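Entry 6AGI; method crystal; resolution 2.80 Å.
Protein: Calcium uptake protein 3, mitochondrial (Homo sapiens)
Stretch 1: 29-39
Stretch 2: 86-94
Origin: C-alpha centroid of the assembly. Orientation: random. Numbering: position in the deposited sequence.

Stretch 1, residues 29-39: GQLFMTPYDFI
Stretch 2 (86-94) GVISYTEYL

Two short extended segments of one chain run antiparallel, and each leads into a helix, from Pro35 and from Tyr90. Together they bury 566 Å², with the largest shares on Ile88, Met33 and Tyr93.

Met33 (phi/psi -104/142) and Ile88 (-128/127) form a single antiparallel bridge, CA to CA 4.8 Å. Met33 N donates to Ile88 O at 2.7 Å, nearly linear at 178°. Ile88 N donates to Met33 O at 2.6 Å, more bent at 141°. In register, Phe32 faces Ser89 and Thr34 faces Val87, with CA atoms 5.0 and 4.7 Å apart. Phe32 CA and Val87 CA add CA-H...O contacts, each 3.3 Å, to Ile88 O and Met33 O.

Ile88 covers the most surface. Its rotamer is m, t. Its CB lies 4.0 Å from Met33 CB, and its CD1 reaches 3.9 Å from Phe38 CB and 4.0 Å from Pro35 CA. A branched apolar chain suits this buried site against the first helix.

Met33 has chi1 t, chi2 t and chi3 -130°. The extended chain carries its CE over one face of the Tyr93 ring, 4.1 Å from the centroid. Met33 SD is 3.7 Å from Tyr93 CD1. Tyr93 is t, with chi2 47°; its CD1 meets Phe38 CD1 edge to edge at 3.8 Å. Phe38 is also t, with chi2 77°.

Phe32 (m, chi2 -81°) packs its CG 4.1 Å from Val87 CB. Gly86 is extended (-175/171); a CB there would come 3.1 Å from Pro35 CG, so the missing side chain leaves room for the proline ring.

Thr34 (p) caps the first helix: Asp37 N donates to Thr34 OG1 at 3.2 Å. One water joins Gln30 NE2, Leu31 O and Tyr90 N, each at 2.9 Å, bridging the stretches.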

# COMPACT_ATOMS: atom_id res chain seq x y z
N GLY B 29 -1.08 -32.15 -22.41
CA GLY B 29 -0.68 -30.86 -22.91
C GLY B 29 -0.64 -29.73 -21.91
O GLY B 29 0.01 -28.72 -22.18
N GLN B 30 -1.31 -29.86 -20.78
CA GLN B 30 -1.15 -28.86 -19.73
C GLN B 30 0.18 -29.07 -19.02
O GLN B 30 0.56 -30.20 -18.70
CB GLN B 30 -2.29 -28.90 -18.73
CG GLN B 30 -2.10 -27.84 -17.69
CD GLN B 30 -3.32 -27.67 -16.84
OE1 GLN B 30 -4.28 -28.42 -16.99
NE2 GLN B 30 -3.29 -26.70 -15.92
N LEU B 31 0.88 -27.97 -18.77
CA LEU B 31 2.17 -28.03 -18.08
C LEU B 31 2.03 -27.75 -16.59
O LEU B 31 1.15 -27.00 -16.15
CB LEU B 31 3.14 -27.04 -18.69
CG LEU B 31 3.46 -27.27 -20.15
CD1 LEU B 31 4.53 -26.28 -20.53
CD2 LEU B 31 3.89 -28.71 -20.44
N PHE B 32 2.93 -28.34 -15.80
CA PHE B 32 2.84 -28.22 -14.35
C PHE B 32 4.20 -28.04 -13.71
O PHE B 32 5.24 -28.46 -14.22
CB PHE B 32 2.17 -29.44 -13.69
CG PHE B 32 0.76 -29.63 -14.08
CD1 PHE B 32 -0.23 -28.89 -13.46
CD2 PHE B 32 0.42 -30.51 -15.08
CE1 PHE B 32 -1.55 -29.05 -13.83
CE2 PHE B 32 -0.90 -30.68 -15.46
CZ PHE B 32 -1.89 -29.95 -14.83
N MET B 33 4.14 -27.46 -12.53
CA MET B 33 5.26 -27.28 -11.64
C MET B 33 5.11 -28.34 -10.55
O MET B 33 3.98 -28.65 -10.14
CB MET B 33 5.15 -25.85 -11.11
CG MET B 33 6.36 -25.07 -10.71
SD MET B 33 5.85 -23.34 -10.55
CE MET B 33 7.08 -22.55 -11.52
N THR B 34 6.20 -28.94 -10.09
CA THR B 34 6.10 -29.69 -8.85
C THR B 34 6.36 -28.77 -7.67
O THR B 34 6.80 -27.63 -7.84
CB THR B 34 7.08 -30.85 -8.84
OG1 THR B 34 8.41 -30.35 -9.05
CG2 THR B 34 6.71 -31.85 -9.90
N PRO B 35 6.07 -29.22 -6.44
CA PRO B 35 6.41 -28.37 -5.29
C PRO B 35 7.88 -28.02 -5.23
O PRO B 35 8.23 -26.87 -4.92
CB PRO B 35 5.95 -29.20 -4.10
CG PRO B 35 4.83 -30.04 -4.68
CD PRO B 35 5.26 -30.39 -6.06
N TYR B 36 8.78 -28.96 -5.57
CA TYR B 36 10.19 -28.60 -5.65
C TYR B 36 10.41 -27.54 -6.74
O TYR B 36 11.09 -26.53 -6.51
CB TYR B 36 11.07 -29.84 -5.91
CG TYR B 36 12.55 -29.58 -5.76
CD1 TYR B 36 13.03 -28.70 -4.79
CD2 TYR B 36 13.48 -30.22 -6.55
CE1 TYR B 36 14.39 -28.44 -4.63
CE2 TYR B 36 14.86 -29.98 -6.41
CZ TYR B 36 15.30 -29.09 -5.45
OH TYR B 36 16.66 -28.84 -5.28
N ASP B 37 9.78 -27.72 -7.91
CA ASP B 37 9.97 -26.75 -8.98
C ASP B 37 9.52 -25.36 -8.57
O ASP B 37 10.15 -24.36 -8.95
CB ASP B 37 9.19 -27.13 -10.24
CG ASP B 37 9.80 -28.27 -10.99
OD1 ASP B 37 11.04 -28.30 -11.13
OD2 ASP B 37 9.01 -29.09 -11.51
N PHE B 38 8.47 -25.28 -7.75
CA PHE B 38 8.06 -23.99 -7.23
C PHE B 38 9.10 -23.42 -6.26
O PHE B 38 9.46 -22.23 -6.33
CB PHE B 38 6.69 -24.09 -6.60
CG PHE B 38 6.30 -22.84 -5.91
CD1 PHE B 38 5.85 -21.74 -6.63
CD2 PHE B 38 6.44 -22.74 -4.54
CE1 PHE B 38 5.52 -20.59 -5.99
CE2 PHE B 38 6.12 -21.58 -3.89
CZ PHE B 38 5.65 -20.51 -4.62
N ILE B 39 9.57 -24.25 -5.32
CA ILE B 39 10.62 -23.80 -4.40
C ILE B 39 11.81 -23.22 -5.16
O ILE B 39 12.37 -22.18 -4.78
CB ILE B 39 11.05 -24.95 -3.46
CG1 ILE B 39 9.85 -25.37 -2.58
CG2 ILE B 39 12.25 -24.51 -2.63
CD1 ILE B 39 10.14 -26.54 -1.65
N GLY B 86 3.89 -34.05 -6.52
CA GLY B 86 2.75 -33.14 -6.58
C GLY B 86 2.78 -32.32 -7.85
O GLY B 86 3.78 -32.30 -8.58
N VAL B 87 1.69 -31.60 -8.10
CA VAL B 87 1.55 -30.78 -9.31
C VAL B 87 0.93 -29.43 -8.99
O VAL B 87 -0.04 -29.33 -8.24
CB VAL B 87 0.74 -31.46 -10.45
CG1 VAL B 87 1.52 -32.60 -11.05
CG2 VAL B 87 -0.65 -31.91 -9.98
N ILE B 88 1.48 -28.39 -9.61
CA ILE B 88 1.02 -27.01 -9.48
C ILE B 88 0.81 -26.44 -10.88
O ILE B 88 1.69 -26.56 -11.74
CB ILE B 88 2.02 -26.15 -8.69
CG1 ILE B 88 2.26 -26.79 -7.31
CG2 ILE B 88 1.55 -24.71 -8.67
CD1 ILE B 88 3.32 -26.12 -6.50
N SER B 89 -0.38 -25.89 -11.12
CA SER B 89 -0.70 -25.27 -12.40
C SER B 89 -0.20 -23.84 -12.41
O SER B 89 0.26 -23.31 -11.40
CB SER B 89 -2.20 -25.29 -12.68
OG SER B 89 -2.95 -24.71 -11.61
N TYR B 90 -0.34 -23.21 -13.58
CA TYR B 90 0.11 -21.82 -13.75
C TYR B 90 -0.66 -20.85 -12.84
O TYR B 90 -0.07 -19.97 -12.19
CB TYR B 90 -0.02 -21.43 -15.22
CG TYR B 90 0.24 -19.96 -15.43
CD1 TYR B 90 1.45 -19.40 -15.03
CD2 TYR B 90 -0.71 -19.14 -16.04
CE1 TYR B 90 1.70 -18.07 -15.20
CE2 TYR B 90 -0.46 -17.79 -16.23
CZ TYR B 90 0.75 -17.26 -15.80
OH TYR B 90 1.02 -15.92 -15.99
N THR B 91 -2.00 -20.94 -12.87
CA THR B 91 -2.81 -20.12 -11.97
C THR B 91 -2.42 -20.34 -10.52
O THR B 91 -2.34 -19.39 -9.73
CB THR B 91 -4.30 -20.42 -12.17
OG1 THR B 91 -4.58 -20.47 -13.58
CG2 THR B 91 -5.12 -19.32 -11.49
N GLU B 92 -2.24 -21.60 -10.15
CA GLU B 92 -1.91 -21.96 -8.79
C GLU B 92 -0.56 -21.36 -8.40
O GLU B 92 -0.37 -20.86 -7.28
CB GLU B 92 -1.95 -23.49 -8.77
CG GLU B 92 -2.26 -24.24 -7.55
CD GLU B 92 -2.92 -25.57 -7.95
OE1 GLU B 92 -4.12 -25.56 -8.34
OE2 GLU B 92 -2.20 -26.59 -7.98
N TYR B 93 0.40 -21.41 -9.33
CA TYR B 93 1.66 -20.70 -9.23
C TYR B 93 1.44 -19.23 -8.92
O TYR B 93 2.08 -18.67 -8.01
CB TYR B 93 2.39 -20.86 -10.55
CG TYR B 93 3.64 -20.05 -10.74
CD1 TYR B 93 4.63 -19.98 -9.76
CD2 TYR B 93 3.79 -19.27 -11.87
CE1 TYR B 93 5.78 -19.21 -9.96
CE2 TYR B 93 4.90 -18.51 -12.07
CZ TYR B 93 5.90 -18.48 -11.13
OH TYR B 93 6.99 -17.69 -11.41
N LEU B 94 0.60 -18.57 -9.72
CA LEU B 94 0.28 -17.15 -9.51
C LEU B 94 -0.28 -16.92 -8.11
O LEU B 94 0.16 -16.00 -7.40
CB LEU B 94 -0.70 -16.68 -10.58
CG LEU B 94 -0.14 -16.51 -12.00
CD1 LEU B 94 -1.03 -15.62 -12.87
CD2 LEU B 94 1.31 -15.94 -11.91
O HOH W 1 -0.94 -25.06 -15.75